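Local coordinates for protein nicotinate phosphoribosyltransferase (PDB 1VLP) that makes nicotinate ribonucleotide from nicotinate and phosphoribosyl diphosphate in an ATP-dependent reaction, the first step of NAD biosynthesis from nicotinic acid, at residues D23-K28 / G190-R195; F186-T191 / L223-I228; I203-M208 / K232-K237. All coordinates share one frame; numbering follows the deposited sequence.

Interaction 1. Residues D23-K28 / G190-R195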
loop_
_atom_site.group_PDB
_atom_site.type_symbol
_atom_site.label_atom_id
_atom_site.label_comp_id
_atom_site.label_asym_id
_atom_site.label_seq_id
_atom_site.Cartn_x
_atom_site.Cartn_y
_atom_site.Cartn_z
ATOM N N ASP A 23 5.774 3.875 11.165
ATOM C CA ASP A 23 6.347 2.730 10.472
ATOM C C ASP A 23 5.217 2.059 9.685
ATOM O O ASP A 23 4.655 1.004 10.076
ATOM C CB ASP A 23 7.041 1.764 11.427
ATOM C CG ASP A 23 7.705 0.592 10.680
ATOM O OD1 ASP A 23 7.775 0.632 9.397
ATOM O OD2 ASP A 23 8.143 -0.386 11.357
ATOM N N THR A 24 4.784 2.754 8.648
ATOM C CA THR A 24 3.633 2.350 7.844
ATOM C C THR A 24 3.692 3.123 6.523
ATOM O O THR A 24 4.493 4.064 6.373
ATOM C CB THR A 24 2.255 2.649 8.546
ATOM O OG1 THR A 24 1.213 1.936 7.870
ATOM C CG2 THR A 24 1.909 4.090 8.518
ATOM N N ASP A 25 2.808 2.760 5.605
ATOM C CA ASP A 25 2.691 3.473 4.331
ATOM C C ASP A 25 1.899 4.789 4.505
ATOM O O ASP A 25 0.865 4.778 5.196
ATOM C CB ASP A 25 2.008 2.596 3.272
ATOM C CG ASP A 25 2.823 1.310 2.922
ATOM O OD1 ASP A 25 3.981 1.425 2.502
ATOM O OD2 ASP A 25 2.305 0.205 3.113
HETATM N N MSE A 26 2.355 5.890 3.895
HETATM C CA MSE A 26 1.653 7.176 4.028
HETATM C C MSE A 26 0.196 7.089 3.689
HETATM O O MSE A 26 -0.618 7.763 4.357
HETATM C CB MSE A 26 2.272 8.268 3.178
HETATM C CG MSE A 26 1.412 9.552 3.118
HETATM SE SE MSE A 26 2.531 10.916 2.330
HETATM C CE MSE A 26 0.989 12.163 1.704
ATOM N N TYR A 27 -0.173 6.244 2.711
ATOM C CA TYR A 27 -1.601 6.134 2.354
ATOM C C TYR A 27 -2.455 5.691 3.534
ATOM O O TYR A 27 -3.635 6.064 3.609
ATOM C CB TYR A 27 -1.860 5.263 1.122
ATOM C CG TYR A 27 -1.895 3.764 1.382
ATOM C CD1 TYR A 27 -3.070 3.136 1.805
ATOM C CD2 TYR A 27 -0.772 2.995 1.229
ATOM C CE1 TYR A 27 -3.105 1.755 2.043
ATOM C CE2 TYR A 27 -0.800 1.596 1.471
ATOM C CZ TYR A 27 -1.958 0.998 1.875
ATOM O OH TYR A 27 -1.942 -0.361 2.093
ATOM N N LYS A 28 -1.869 4.973 4.502
ATOM C CA LYS A 28 -2.665 4.601 5.681
ATOM C C LYS A 28 -3.081 5.787 6.541
ATOM O O LYS A 28 -4.207 5.850 7.024
ATOM C CB LYS A 28 -1.978 3.489 6.504
ATOM C CG LYS A 28 -1.833 2.177 5.750
ATOM C CD LYS A 28 -2.954 1.123 5.981
ATOM C CE LYS A 28 -4.342 1.414 5.458
ATOM N NZ LYS A 28 -5.183 0.168 5.636
ATOM N N GLY A 190 7.939 -0.810 -0.410
ATOM C CA GLY A 190 7.991 -2.203 0.020
ATOM C C GLY A 190 7.718 -2.508 1.496
ATOM O O GLY A 190 8.013 -3.601 1.952
ATOM N N THR A 191 7.100 -1.580 2.242
ATOM C CA THR A 191 6.891 -1.824 3.675
ATOM C C THR A 191 6.142 -3.153 3.956
ATOM O O THR A 191 6.606 -4.004 4.735
ATOM C CB THR A 191 6.164 -0.656 4.362
ATOM O OG1 THR A 191 6.934 0.521 4.202
ATOM C CG2 THR A 191 5.906 -0.959 5.846
ATOM N N ARG A 192 5.010 -3.334 3.282
ATOM C CA ARG A 192 4.089 -4.402 3.649
ATOM C C ARG A 192 4.700 -5.785 3.452
ATOM O O ARG A 192 4.468 -6.680 4.262
ATOM C CB ARG A 192 2.828 -4.303 2.835
ATOM C CG ARG A 192 1.945 -3.222 3.315
ATOM C CD ARG A 192 0.749 -3.102 2.388
ATOM N NE ARG A 192 1.152 -2.489 1.131
ATOM C CZ ARG A 192 0.334 -2.338 0.113
ATOM N NH1 ARG A 192 -0.927 -2.760 0.230
ATOM N NH2 ARG A 192 0.782 -1.794 -1.017
ATOM N N ARG A 193 5.551 -5.939 2.450
ATOM C CA ARG A 193 6.135 -7.261 2.272
ATOM C C ARG A 193 7.624 -7.351 2.530
ATOM O O ARG A 193 8.292 -8.245 2.018
ATOM C CB ARG A 193 5.738 -7.867 0.956
ATOM C CG ARG A 193 4.409 -8.616 1.075
ATOM C CD ARG A 193 4.079 -9.327 -0.223
ATOM N NE ARG A 193 2.645 -9.482 -0.378
ATOM C CZ ARG A 193 2.066 -9.988 -1.457
ATOM N NH1 ARG A 193 2.802 -10.381 -2.489
ATOM N NH2 ARG A 193 0.746 -10.091 -1.499
ATOM N N ARG A 194 8.152 -6.434 3.344
ATOM C CA ARG A 194 9.530 -6.494 3.680
ATOM C C ARG A 194 9.848 -7.818 4.405
ATOM O O ARG A 194 9.040 -8.344 5.209
ATOM C CB ARG A 194 9.942 -5.313 4.549
ATOM C CG ARG A 194 9.346 -5.323 5.913
ATOM C CD ARG A 194 9.459 -3.907 6.535
ATOM N NE ARG A 194 9.054 -3.899 7.924
ATOM C CZ ARG A 194 8.799 -2.800 8.637
ATOM N NH1 ARG A 194 8.868 -1.584 8.080
ATOM N NH2 ARG A 194 8.408 -2.925 9.906
ATOM N N ARG A 195 11.047 -8.314 4.148
ATOM C CA ARG A 195 11.515 -9.514 4.838
ATOM C C ARG A 195 11.711 -9.258 6.348
ATOM O O ARG A 195 11.448 -10.155 7.216
ATOM C CB ARG A 195 12.779 -10.046 4.186
ATOM C CG ARG A 195 13.212 -11.317 4.882
ATOM C CD ARG A 195 14.069 -12.200 3.978
ATOM N NE ARG A 195 13.297 -12.643 2.830
ATOM C CZ ARG A 195 13.505 -13.759 2.141
ATOM N NH1 ARG A 195 14.393 -14.652 2.516
ATOM N NH2 ARG A 195 12.763 -14.006 1.076
HETATM O O HOH W 1 3.984 -1.334 1.283
#

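Interaction 2. Residues F186-T191 / L223-I228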
loop_
_atom_site.group_PDB
_atom_site.type_symbol
_atom_site.label_atom_id
_atom_site.label_comp_id
_atom_site.label_asym_id
_atom_site.label_seq_id
_atom_site.Cartn_x
_atom_site.Cartn_y
_atom_site.Cartn_z
ATOM N N PHE A 186 10.996 7.426 -9.168
ATOM C CA PHE A 186 10.426 6.318 -8.437
ATOM C C PHE A 186 10.406 6.564 -6.966
ATOM O O PHE A 186 11.163 7.399 -6.427
ATOM C CB PHE A 186 11.159 4.978 -8.728
ATOM C CG PHE A 186 12.519 4.877 -8.126
ATOM C CD1 PHE A 186 13.622 5.433 -8.794
ATOM C CD2 PHE A 186 12.726 4.283 -6.863
ATOM C CE1 PHE A 186 14.869 5.380 -8.270
ATOM C CE2 PHE A 186 14.013 4.214 -6.336
ATOM C CZ PHE A 186 15.058 4.781 -7.015
ATOM N N SER A 187 9.512 5.839 -6.322
ATOM C CA SER A 187 9.505 5.760 -4.869
ATOM C C SER A 187 9.583 4.311 -4.396
ATOM O O SER A 187 9.158 3.381 -5.078
ATOM C CB SER A 187 8.266 6.463 -4.315
ATOM O OG SER A 187 7.121 5.723 -4.690
ATOM N N GLU A 188 10.158 4.131 -3.219
ATOM C CA GLU A 188 10.199 2.865 -2.509
ATOM C C GLU A 188 8.864 2.626 -1.844
ATOM O O GLU A 188 8.258 3.542 -1.266
ATOM C CB GLU A 188 11.319 2.947 -1.437
ATOM C CG GLU A 188 11.635 1.612 -0.795
ATOM C CD GLU A 188 10.682 1.209 0.303
ATOM O OE1 GLU A 188 10.022 2.056 0.963
ATOM O OE2 GLU A 188 10.583 -0.004 0.504
ATOM N N PHE A 189 8.348 1.415 -1.973
ATOM C CA PHE A 189 6.962 1.101 -1.596
ATOM C C PHE A 189 6.828 -0.274 -0.928
ATOM O O PHE A 189 5.714 -0.883 -0.932
ATOM C CB PHE A 189 6.168 1.115 -2.916
ATOM C CG PHE A 189 4.664 1.054 -2.798
ATOM C CD1 PHE A 189 3.947 1.572 -1.690
ATOM C CD2 PHE A 189 3.936 0.476 -3.860
ATOM C CE1 PHE A 189 2.545 1.494 -1.644
ATOM C CE2 PHE A 189 2.531 0.407 -3.820
ATOM C CZ PHE A 189 1.843 0.921 -2.721
ATOM N N GLY A 190 7.939 -0.810 -0.410
ATOM C CA GLY A 190 7.991 -2.203 0.020
ATOM C C GLY A 190 7.718 -2.508 1.496
ATOM O O GLY A 190 8.013 -3.601 1.952
ATOM N N THR A 191 7.100 -1.580 2.242
ATOM C CA THR A 191 6.891 -1.824 3.675
ATOM C C THR A 191 6.142 -3.153 3.956
ATOM O O THR A 191 6.606 -4.004 4.735
ATOM C CB THR A 191 6.164 -0.656 4.362
ATOM O OG1 THR A 191 6.934 0.521 4.202
ATOM C CG2 THR A 191 5.906 -0.959 5.846
ATOM N N LEU A 223 11.648 10.127 -5.664
ATOM C CA LEU A 223 10.480 10.825 -5.180
ATOM C C LEU A 223 10.418 10.748 -3.674
ATOM O O LEU A 223 9.968 11.696 -3.002
ATOM C CB LEU A 223 9.210 10.238 -5.783
ATOM C CG LEU A 223 9.181 10.378 -7.306
ATOM C CD1 LEU A 223 7.921 9.694 -7.863
ATOM C CD2 LEU A 223 9.277 11.812 -7.726
ATOM N N GLY A 224 10.827 9.591 -3.169
ATOM C CA GLY A 224 10.825 9.284 -1.726
ATOM C C GLY A 224 10.467 7.863 -1.409
ATOM O O GLY A 224 10.804 6.914 -2.147
ATOM N N THR A 225 9.795 7.688 -0.265
ATOM C CA THR A 225 9.341 6.371 0.191
ATOM C C THR A 225 7.940 6.493 0.729
ATOM O O THR A 225 7.557 7.525 1.318
ATOM C CB THR A 225 10.278 5.716 1.261
ATOM O OG1 THR A 225 9.705 4.494 1.766
ATOM C CG2 THR A 225 10.613 6.652 2.342
ATOM N N SER A 226 7.172 5.431 0.527
ATOM C CA SER A 226 5.875 5.366 1.197
ATOM C C SER A 226 5.961 5.267 2.718
ATOM O O SER A 226 5.014 5.606 3.421
ATOM C CB SER A 226 4.987 4.265 0.642
ATOM O OG SER A 226 5.431 2.997 1.011
ATOM N N ASN A 227 7.082 4.803 3.246
ATOM C CA ASN A 227 7.196 4.570 4.670
ATOM C C ASN A 227 7.567 5.879 5.367
ATOM O O ASN A 227 8.689 6.430 5.194
ATOM C CB ASN A 227 8.221 3.478 4.923
ATOM C CG ASN A 227 8.298 3.089 6.386
ATOM O OD1 ASN A 227 8.718 3.885 7.226
ATOM N ND2 ASN A 227 7.863 1.866 6.709
ATOM N N ILE A 228 6.630 6.387 6.147
ATOM C CA ILE A 228 6.796 7.703 6.703
ATOM C C ILE A 228 7.996 7.737 7.649
ATOM O O ILE A 228 8.749 8.741 7.668
ATOM C CB ILE A 228 5.528 8.161 7.449
ATOM C CG1 ILE A 228 4.273 8.053 6.593
ATOM C CG2 ILE A 228 5.668 9.576 7.925
ATOM C CD1 ILE A 228 3.028 8.260 7.427
HETATM O O HOH W 2 7.636 1.462 1.687
#

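Interaction 3. Residues I203-M208 / K232-K237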
loop_
_atom_site.group_PDB
_atom_site.type_symbol
_atom_site.label_atom_id
_atom_site.label_comp_id
_atom_site.label_asym_id
_atom_site.label_seq_id
_atom_site.Cartn_x
_atom_site.Cartn_y
_atom_site.Cartn_z
ATOM N N ILE A 203 18.018 -1.548 2.384
ATOM C CA ILE A 203 17.715 -1.097 1.018
ATOM C C ILE A 203 17.562 0.437 0.945
ATOM O O ILE A 203 17.981 1.048 -0.023
ATOM C CB ILE A 203 16.624 -1.949 0.316
ATOM C CG1 ILE A 203 15.246 -1.665 0.846
ATOM C CG2 ILE A 203 17.009 -3.421 0.346
ATOM C CD1 ILE A 203 14.621 -0.433 0.238
HETATM N N MSE A 204 17.080 1.055 2.016
HETATM C CA MSE A 204 17.051 2.526 2.093
HETATM C C MSE A 204 18.472 3.079 2.028
HETATM O O MSE A 204 18.760 4.046 1.298
HETATM C CB MSE A 204 16.358 3.011 3.368
HETATM C CG MSE A 204 14.823 2.922 3.390
HETATM SE SE MSE A 204 13.959 3.855 1.885
HETATM C CE MSE A 204 14.625 5.709 2.278
ATOM N N GLN A 205 19.362 2.480 2.812
ATOM C CA GLN A 205 20.819 2.777 2.741
ATOM C C GLN A 205 21.377 2.684 1.341
ATOM O O GLN A 205 22.110 3.607 0.904
ATOM C CB GLN A 205 21.608 1.896 3.716
ATOM C CG GLN A 205 21.352 2.229 5.154
ATOM C CD GLN A 205 22.215 1.359 6.077
ATOM O OE1 GLN A 205 23.401 1.215 5.828
ATOM N NE2 GLN A 205 21.612 0.756 7.100
ATOM N N GLY A 206 21.006 1.634 0.606
ATOM C CA GLY A 206 21.501 1.440 -0.786
ATOM C C GLY A 206 21.035 2.470 -1.767
ATOM O O GLY A 206 21.816 3.029 -2.562
ATOM N N ILE A 207 19.766 2.792 -1.646
ATOM C CA ILE A 207 19.122 3.813 -2.487
ATOM C C ILE A 207 19.819 5.152 -2.210
ATOM O O ILE A 207 20.246 5.840 -3.148
ATOM C CB ILE A 207 17.589 3.879 -2.255
ATOM C CG1 ILE A 207 16.889 2.611 -2.808
ATOM C CG2 ILE A 207 16.983 5.173 -2.905
ATOM C CD1 ILE A 207 15.474 2.394 -2.328
HETATM N N MSE A 208 19.967 5.518 -0.939
HETATM C CA MSE A 208 20.549 6.820 -0.625
HETATM C C MSE A 208 22.021 6.849 -1.073
HETATM O O MSE A 208 22.509 7.880 -1.476
HETATM C CB MSE A 208 20.461 7.131 0.861
HETATM C CG MSE A 208 19.029 7.249 1.395
HETATM SE SE MSE A 208 17.804 8.234 0.245
HETATM C CE MSE A 208 18.676 10.052 0.392
ATOM N N LYS A 232 11.302 10.137 7.128
ATOM C CA LYS A 232 11.817 11.004 8.204
ATOM C C LYS A 232 13.291 10.714 8.482
ATOM O O LYS A 232 14.096 11.649 8.574
ATOM C CB LYS A 232 10.974 10.841 9.462
ATOM C CG LYS A 232 11.322 11.815 10.615
ATOM C CD LYS A 232 10.282 11.605 11.729
ATOM C CE LYS A 232 10.470 12.596 12.845
ATOM N NZ LYS A 232 11.780 12.382 13.499
ATOM N N LYS A 233 13.633 9.440 8.634
ATOM C CA LYS A 233 14.976 9.023 8.941
ATOM C C LYS A 233 16.021 9.459 7.884
ATOM O O LYS A 233 17.094 9.955 8.225
ATOM C CB LYS A 233 15.042 7.521 9.085
ATOM C CG LYS A 233 16.410 6.986 9.516
ATOM C CD LYS A 233 16.400 5.560 9.835
ATOM C CE LYS A 233 17.826 5.094 10.136
ATOM N NZ LYS A 233 17.930 3.642 10.479
ATOM N N TYR A 234 15.694 9.247 6.616
ATOM C CA TYR A 234 16.630 9.440 5.482
ATOM C C TYR A 234 16.492 10.787 4.797
ATOM O O TYR A 234 17.257 11.113 3.848
ATOM C CB TYR A 234 16.513 8.247 4.518
ATOM C CG TYR A 234 17.151 7.043 5.138
ATOM C CD1 TYR A 234 18.528 6.878 5.121
ATOM C CD2 TYR A 234 16.383 6.032 5.708
ATOM C CE1 TYR A 234 19.146 5.789 5.711
ATOM C CE2 TYR A 234 16.995 4.918 6.336
ATOM C CZ TYR A 234 18.378 4.802 6.329
ATOM O OH TYR A 234 18.987 3.709 6.918
ATOM N N GLY A 235 15.595 11.623 5.328
ATOM C CA GLY A 235 15.439 12.986 4.870
ATOM C C GLY A 235 14.869 13.130 3.480
ATOM O O GLY A 235 15.235 14.057 2.754
ATOM N N VAL A 236 13.947 12.242 3.133
ATOM C CA VAL A 236 13.243 12.262 1.841
ATOM C C VAL A 236 11.745 12.401 2.051
ATOM O O VAL A 236 11.233 12.289 3.181
ATOM C CB VAL A 236 13.633 11.019 0.969
ATOM C CG1 VAL A 236 15.161 10.971 0.751
ATOM C CG2 VAL A 236 13.181 9.724 1.562
ATOM N N LYS A 237 11.011 12.670 0.967
ATOM C CA LYS A 237 9.557 12.888 1.074
ATOM C C LYS A 237 8.783 11.585 1.351
ATOM O O LYS A 237 9.080 10.554 0.764
ATOM C CB LYS A 237 9.022 13.424 -0.257
ATOM C CG LYS A 237 7.640 14.010 -0.197
#

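Interaction 1. Residues D23-K28 / G190-R195
Asp-23 and Arg-194 meet tip to tip in a two-pronged, end-on salt bridge that ties the approach to helix 26-38, in the N-terminal NAPRTase family region, to a type I turn, Thr-191 to Arg-194, in the TIM-barrel-clan region, where it follows strand 186-188 of the parallel sheet. Arg-194 NH1 binds Asp-23 OD1 at 2.8 Å on its syn lone pair, and Arg-194 NH2 binds Asp-23 OD2 at 2.9 Å. Carboxylate and guanidinium are nearly coplanar, 26° apart, so both N-H groups point well at their oxygens. Asp-23 OD1 also accepts from Asn-227, and Arg-194 NH1 gives a second bond to Gln-200, which fixes the pair further.

Arg-192 can be followed outward from CB. Its CG stands beside the backbone N (chi1 -76°) and packs near Asp-25 OD2, an oxygen whose position is somewhat doubtful. Arg-192 CD passes the same carboxylate and comes to 3.9 Å from Tyr-27 OH. Arg-192 NE donates to a water at 3.1 Å, and the backbone N of Arg-192 donates to that water too, so one solvent molecule bridges the start and the bend of the chain. Arg-192 CZ lies 3.6 Å from Tyr-27 OH, which sits over one face of the guanidinium, while ring and guanidinium planes stand 66° apart.

The long chain suits this place, carrying its charge next to Phe-189 and Tyr-27, which by similarity bind nicotinate. Asp-25 slides past Thr-191 in the opposite direction, and Asp-25 OD1 hydrogen-bonds to Ser-226 OG; Thr-191 has its own partner in Gln-200, and Tyr-27 OH in Glu-144. Ile-145 of helix 144-159 packs on several of these side chains. Finally, Arg-192 NH1 comes 3.2 Å from Tyr-27 OH, at an angle too poor for a hydrogen bond.

Interaction 2. Residues F186-T191 / L223-I228
Phe-186 and Leu-223 open a run of backbone hydrogen bonds between two neighbouring parallel strands, joined through helix 197-213 and the short helix 215-218 in a beta-alpha-beta crossover. Phe-186 O takes the N-H of Leu-223, Glu-188 N gives to Gly-224 O, and Ser-226 N reaches Glu-188 O at 2.8 Å in a nearly straight bond (170°). Gly-224 fits its place because its phi of 143° would press a CB against the preceding carbonyl.

The side-chain hydrogen bonds gather where the strands end. Glu-188 and Thr-225 lie side by side, pointing the same way, and Thr-225 OG1 donates to the anti lone pair of Glu-188 OE1 at 2.6 Å. The same hydroxyl, Thr-225 OG1, accepts from Asn-227 N at 3.0 Å, making an ST turn. In Glu-188 a chi2 of -81° turns CD back, and OE2 of the carboxylate it carries takes the N-H of Gly-190, which comes from above the carboxylate plane. Asn-227 ND2 donates at 3.0 Å to Thr-191 OG1, which lies in the amide plane of Asn-227, while Asn-227 OD1 caps Phe-230 N at the start of helix 228-234.

A water donates to both Glu-188 OE1 and Ser-226 OG. The ring of Phe-189, a nicotinate-binding residue by similarity, meets Ser-226 edge-on: Phe-189 CD1 is 3.4 Å from Ser-226 OG, and that hydroxyl also bonds to Asp-25.

Hydroxyls, able to donate and accept hydrogen bonds, thus link one loop to the other. The buried carboxylate has donors at both oxygens, Thr-225 and the water at OE1, Gly-190 and Gln-200 at OE2, which would lower the cost of burying its charge.

Interaction 3. Residues I203-M208 / K232-K237
Met-204 and Tyr-234 make the central contact between helix 197-213 and the C-terminal end of helix 228-234. It is a CH-pi interaction: Met-204 CB sits over one face of the ring, 4.0 Å from its centroid and 27° off the ring normal, with CE2 the nearest ring atom. Met-204, present as selenomethionine, bends at chi2 and chi3, and its CE comes back to 3.9 Å from Tyr-234 CB.

The remaining apolar contacts are van der Waals ones. Met-208, also selenomethionine, stands one helical turn after Met-204; its CG lies 3.8 Å from Tyr-234 CD1 and its CE meets Val-236 CG1 at 3.7 Å, tip to tip. Flexible, unbranched chains suit this seam, since they can fold against both a rigid ring and a branched valine. Gly-235, with positive phi, takes the chain out of the helix and on to Val-236.

The polar contacts gather at the tip of the ring. Gln-205 CG packs 3.3 Å from Tyr-234 OH, while that hydroxyl is hydrogen-bonded to Asp-201 OD1 and Gln-205 NE2 to Asp-201 OD2, so one carboxylate holds both side chains. Tyrosine suits the place, its ring offering an apolar face to Met-204 and its hydroxyl a bond at the tip.

Strand 222-225 touches both segments: Met-208 and Val-236 meet Leu-222, Met-204 touches Thr-225, and Lys-237 pairs its backbone with Thr-225.

Interactions 1 and 2 are buried near the middle of the chain and share Gly-190 and Thr-191, whereas interaction 3 lies farther out, in a surface contact. The inner two are polar: a salt bridge and a water in interaction 1, backbone and hydroxyl bonds in interaction 2. Asp-25 and Ser-226 join them, and the side chains of Tyr-27 and Phe-189, nicotinate-site residues by similarity, lie about 5 Å apart. Interaction 3 contains no hydrogen bond between its segments and relies on selenomethionine, tyrosine and valine packing. It takes up the helices that follow the two strands of interaction 2, so the same beta-alpha elements are joined first through their strands and then through their helices.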